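DNA replication initiator (Cdc21/Cdc54) (Methanothermobacter thermautotrophicus, PDB 1LTL) probably acts as an ATP-driven, single-stranded-DNA-binding MCM helicase in archaeal DNA replication, represented here by its zinc-binding N-terminal part. Local coordinates at residues I200-L208 / K236-T244. Residues are numbered along the deposited sequence; the frame is centred on the assembly and turned at random.
Sequences ITVVLEDDL and KNFIYGNYT
Tyr240 turns its CG anti to the backbone N (chi1 -177°), which sends the ring along the sheet toward Glu205, whose own CG stands anti to its carbonyl carbon and whose chain runs on extended. The two side chains meet at about a right angle: Tyr240 OH donates to Glu205 OE1, and the carboxylate, its plane perpendicular to the ring, lies at the ring edge. Val203 touches both aromatic residues on this face, its CG1 at the edge of the Tyr240 ring, 3.9 Å from Tyr240 CD1, and its CG2 reaching Phe238 obliquely. On the other face Val202 and Ile239 lie side by side. The Ile200 side chain crosses that of Ile239 at about a right angle, Ile200 CG2 lying 4.0 Å from Ile239 CD1.

Strands 200-205 and 236-243 pair in parallel, their segment axes 33° apart. Ile239 N donates to Thr201 O at 2.7 Å, and Ile239 O accepts from Val203 N at 2.8 Å, so that both polar backbone atoms of Ile239 are used by the neighbouring strand. A more bent bond (143° at the hydrogen) joins Gly241 N to Val203 O, 3.0 Å apart. Past the paired region, Leu208 places CD2 3.5 Å from Asn242 O, beside a classic beta bulge at Asn242 and Tyr243, facing strand 217-229. These are the third and fifth strands of the OB core, and their parallel pairing closes the barrel, as in other OB folds.

A phenylalanine in place of Tyr240 has no hydroxyl to give Glu205 OE1, and the carboxylate would probably be freer to turn, its tie to strand 236-243 lost. Glu205 OE2 meanwhile forms a salt bridge to Arg129 and accepts from Thr179; the buried carboxylate is thus held through both oxygens, and these partners would be expected to stabilise its negative charge.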
loop_
_atom_site.group_PDB
_atom_site.type_symbol
_atom_site.label_atom_id
_atom_site.label_comp_id
_atom_site.label_asym_id
_atom_site.label_seq_id
_atom_site.Cartn_x
_atom_site.Cartn_y
_atom_site.Cartn_z
ATOM N N ILE A 200 -5.482 35.152 -36.832
ATOM C CA ILE A 200 -4.801 34.460 -35.762
ATOM C C ILE A 200 -5.198 35.080 -34.440
ATOM O O ILE A 200 -5.500 36.262 -34.383
ATOM C CB ILE A 200 -3.294 34.530 -35.902
ATOM C CG1 ILE A 200 -2.674 33.477 -34.990
ATOM C CG2 ILE A 200 -2.793 35.909 -35.531
ATOM C CD1 ILE A 200 -1.222 33.347 -35.149
ATOM N N THR A 201 -5.196 34.301 -33.367
ATOM C CA THR A 201 -5.592 34.856 -32.085
ATOM C C THR A 201 -4.490 35.585 -31.354
ATOM O O THR A 201 -3.342 35.149 -31.325
ATOM C CB THR A 201 -6.159 33.773 -31.169
ATOM O OG1 THR A 201 -7.454 33.388 -31.638
ATOM C CG2 THR A 201 -6.289 34.279 -29.769
ATOM N N VAL A 202 -4.849 36.718 -30.774
ATOM C CA VAL A 202 -3.885 37.479 -30.007
ATOM C C VAL A 202 -4.397 37.580 -28.582
ATOM O O VAL A 202 -5.591 37.758 -28.341
ATOM C CB VAL A 202 -3.645 38.893 -30.598
ATOM C CG1 VAL A 202 -2.721 39.706 -29.699
ATOM C CG2 VAL A 202 -3.024 38.756 -31.966
ATOM N N VAL A 203 -3.481 37.432 -27.640
ATOM C CA VAL A 203 -3.825 37.502 -26.249
ATOM C C VAL A 203 -3.196 38.717 -25.641
ATOM O O VAL A 203 -1.975 38.873 -25.651
ATOM C CB VAL A 203 -3.322 36.282 -25.503
ATOM C CG1 VAL A 203 -3.418 36.510 -24.019
ATOM C CG2 VAL A 203 -4.131 35.076 -25.913
ATOM N N LEU A 204 -4.033 39.584 -25.097
ATOM C CA LEU A 204 -3.537 40.794 -24.478
ATOM C C LEU A 204 -3.754 40.720 -22.982
ATOM O O LEU A 204 -4.847 40.394 -22.524
ATOM C CB LEU A 204 -4.278 41.995 -25.049
ATOM C CG LEU A 204 -4.105 42.337 -26.522
ATOM C CD1 LEU A 204 -4.939 43.580 -26.818
ATOM C CD2 LEU A 204 -2.647 42.588 -26.861
ATOM N N GLU A 205 -2.720 41.025 -22.212
ATOM C CA GLU A 205 -2.875 40.993 -20.770
ATOM C C GLU A 205 -2.363 42.244 -20.067
ATOM O O GLU A 205 -1.677 43.068 -20.657
ATOM C CB GLU A 205 -2.188 39.766 -20.203
ATOM C CG GLU A 205 -2.660 38.479 -20.830
ATOM C CD GLU A 205 -2.121 37.287 -20.098
ATOM O OE1 GLU A 205 -0.962 37.393 -19.609
ATOM O OE2 GLU A 205 -2.843 36.254 -20.023
ATOM N N ASP A 206 -2.694 42.355 -18.784
ATOM C CA ASP A 206 -2.332 43.499 -17.959
ATOM C C ASP A 206 -2.746 44.838 -18.566
ATOM O O ASP A 206 -3.889 44.991 -18.974
ATOM C CB ASP A 206 -0.843 43.514 -17.639
ATOM C CG ASP A 206 -0.574 43.953 -16.209
ATOM O OD1 ASP A 206 -1.545 44.384 -15.537
ATOM O OD2 ASP A 206 0.589 43.869 -15.753
ATOM N N ASP A 207 -1.832 45.806 -18.630
ATOM C CA ASP A 207 -2.179 47.125 -19.150
ATOM C C ASP A 207 -2.486 47.201 -20.625
ATOM O O ASP A 207 -2.970 48.230 -21.100
ATOM C CB ASP A 207 -1.098 48.135 -18.828
ATOM C CG ASP A 207 0.246 47.678 -19.259
ATOM O OD1 ASP A 207 0.662 46.588 -18.810
ATOM O OD2 ASP A 207 0.896 48.400 -20.047
ATOM N N LEU A 208 -2.212 46.124 -21.353
ATOM C CA LEU A 208 -2.504 46.092 -22.772
ATOM C C LEU A 208 -3.947 45.741 -22.976
ATOM O O LEU A 208 -4.444 45.722 -24.096
ATOM C CB LEU A 208 -1.672 45.048 -23.467
ATOM C CG LEU A 208 -0.386 45.547 -24.101
ATOM C CD1 LEU A 208 0.484 46.288 -23.095
ATOM C CD2 LEU A 208 0.317 44.319 -24.659
ATOM N N LYS A 236 -2.829 24.640 -32.076
ATOM C CA LYS A 236 -3.216 25.837 -32.824
ATOM C C LYS A 236 -2.282 26.929 -32.354
ATOM O O LYS A 236 -1.945 26.963 -31.177
ATOM C CB LYS A 236 -4.647 26.220 -32.467
ATOM C CG LYS A 236 -5.170 27.459 -33.163
ATOM C CD LYS A 236 -5.296 27.216 -34.663
ATOM C CE LYS A 236 -6.244 28.204 -35.349
ATOM N NZ LYS A 236 -7.700 28.000 -35.046
ATOM N N ASN A 237 -1.855 27.830 -33.230
ATOM C CA ASN A 237 -0.943 28.870 -32.750
ATOM C C ASN A 237 -1.639 30.174 -32.445
ATOM O O ASN A 237 -2.649 30.507 -33.056
ATOM C CB ASN A 237 0.173 29.145 -33.751
ATOM C CG ASN A 237 0.995 27.915 -34.068
ATOM O OD1 ASN A 237 1.149 27.017 -33.239
ATOM N ND2 ASN A 237 1.556 27.883 -35.265
ATOM N N PHE A 238 -1.107 30.914 -31.481
ATOM C CA PHE A 238 -1.684 32.211 -31.141
ATOM C C PHE A 238 -0.554 33.137 -30.728
ATOM O O PHE A 238 0.542 32.678 -30.402
ATOM C CB PHE A 238 -2.739 32.082 -30.010
ATOM C CG PHE A 238 -2.154 31.778 -28.654
ATOM C CD1 PHE A 238 -1.686 32.797 -27.836
ATOM C CD2 PHE A 238 -1.983 30.467 -28.232
ATOM C CE1 PHE A 238 -1.059 32.511 -26.643
ATOM C CE2 PHE A 238 -1.352 30.185 -27.032
ATOM C CZ PHE A 238 -0.892 31.208 -26.244
ATOM N N ILE A 239 -0.796 34.438 -30.762
ATOM C CA ILE A 239 0.259 35.348 -30.341
ATOM C C ILE A 239 -0.014 35.928 -28.974
ATOM O O ILE A 239 -1.115 36.413 -28.687
ATOM C CB ILE A 239 0.452 36.553 -31.276
ATOM C CG1 ILE A 239 0.822 36.094 -32.687
ATOM C CG2 ILE A 239 1.539 37.442 -30.717
ATOM C CD1 ILE A 239 0.511 37.127 -33.734
ATOM N N TYR A 240 1.010 35.869 -28.133
ATOM C CA TYR A 240 0.950 36.422 -26.790
ATOM C C TYR A 240 1.558 37.811 -26.965
ATOM O O TYR A 240 2.783 37.974 -27.061
ATOM C CB TYR A 240 1.789 35.582 -25.825
ATOM C CG TYR A 240 1.699 36.068 -24.407
ATOM C CD1 TYR A 240 0.458 36.201 -23.789
ATOM C CD2 TYR A 240 2.830 36.499 -23.715
ATOM C CE1 TYR A 240 0.330 36.768 -22.532
ATOM C CE2 TYR A 240 2.720 37.071 -22.444
ATOM C CZ TYR A 240 1.456 37.209 -21.862
ATOM O OH TYR A 240 1.273 37.827 -20.630
ATOM N N GLY A 241 0.677 38.800 -27.021
ATOM C CA GLY A 241 1.081 40.177 -27.225
ATOM C C GLY A 241 2.019 40.775 -26.205
ATOM O O GLY A 241 1.822 40.609 -25.003
ATOM N N ASN A 242 3.048 41.466 -26.691
ATOM C CA ASN A 242 4.007 42.133 -25.830
ATOM C C ASN A 242 3.902 43.620 -26.032
ATOM O O ASN A 242 3.838 44.379 -25.082
ATOM C CB ASN A 242 5.436 41.754 -26.156
ATOM C CG ASN A 242 6.439 42.596 -25.377
ATOM O OD1 ASN A 242 6.952 42.177 -24.334
ATOM N ND2 ASN A 242 6.704 43.798 -25.869
ATOM N N TYR A 243 3.903 44.033 -27.287
ATOM C CA TYR A 243 3.841 45.444 -27.602
ATOM C C TYR A 243 2.944 45.652 -28.803
ATOM O O TYR A 243 2.921 44.836 -29.720
ATOM C CB TYR A 243 5.270 45.967 -27.874
ATOM C CG TYR A 243 5.349 47.409 -28.334
ATOM C CD1 TYR A 243 4.878 48.447 -27.527
ATOM C CD2 TYR A 243 5.819 47.729 -29.609
ATOM C CE1 TYR A 243 4.859 49.766 -27.982
ATOM C CE2 TYR A 243 5.803 49.047 -30.075
ATOM C CZ TYR A 243 5.316 50.062 -29.259
ATOM O OH TYR A 243 5.227 51.362 -29.725
ATOM N N THR A 244 2.185 46.738 -28.779
ATOM C CA THR A 244 1.294 47.058 -29.873
ATOM C C THR A 244 1.609 48.431 -30.423
ATOM O O THR A 244 2.031 49.331 -29.693
ATOM C CB THR A 244 -0.169 47.016 -29.437
ATOM O OG1 THR A 244 -0.667 45.687 -29.596
ATOM C CG2 THR A 244 -1.007 47.967 -30.269
#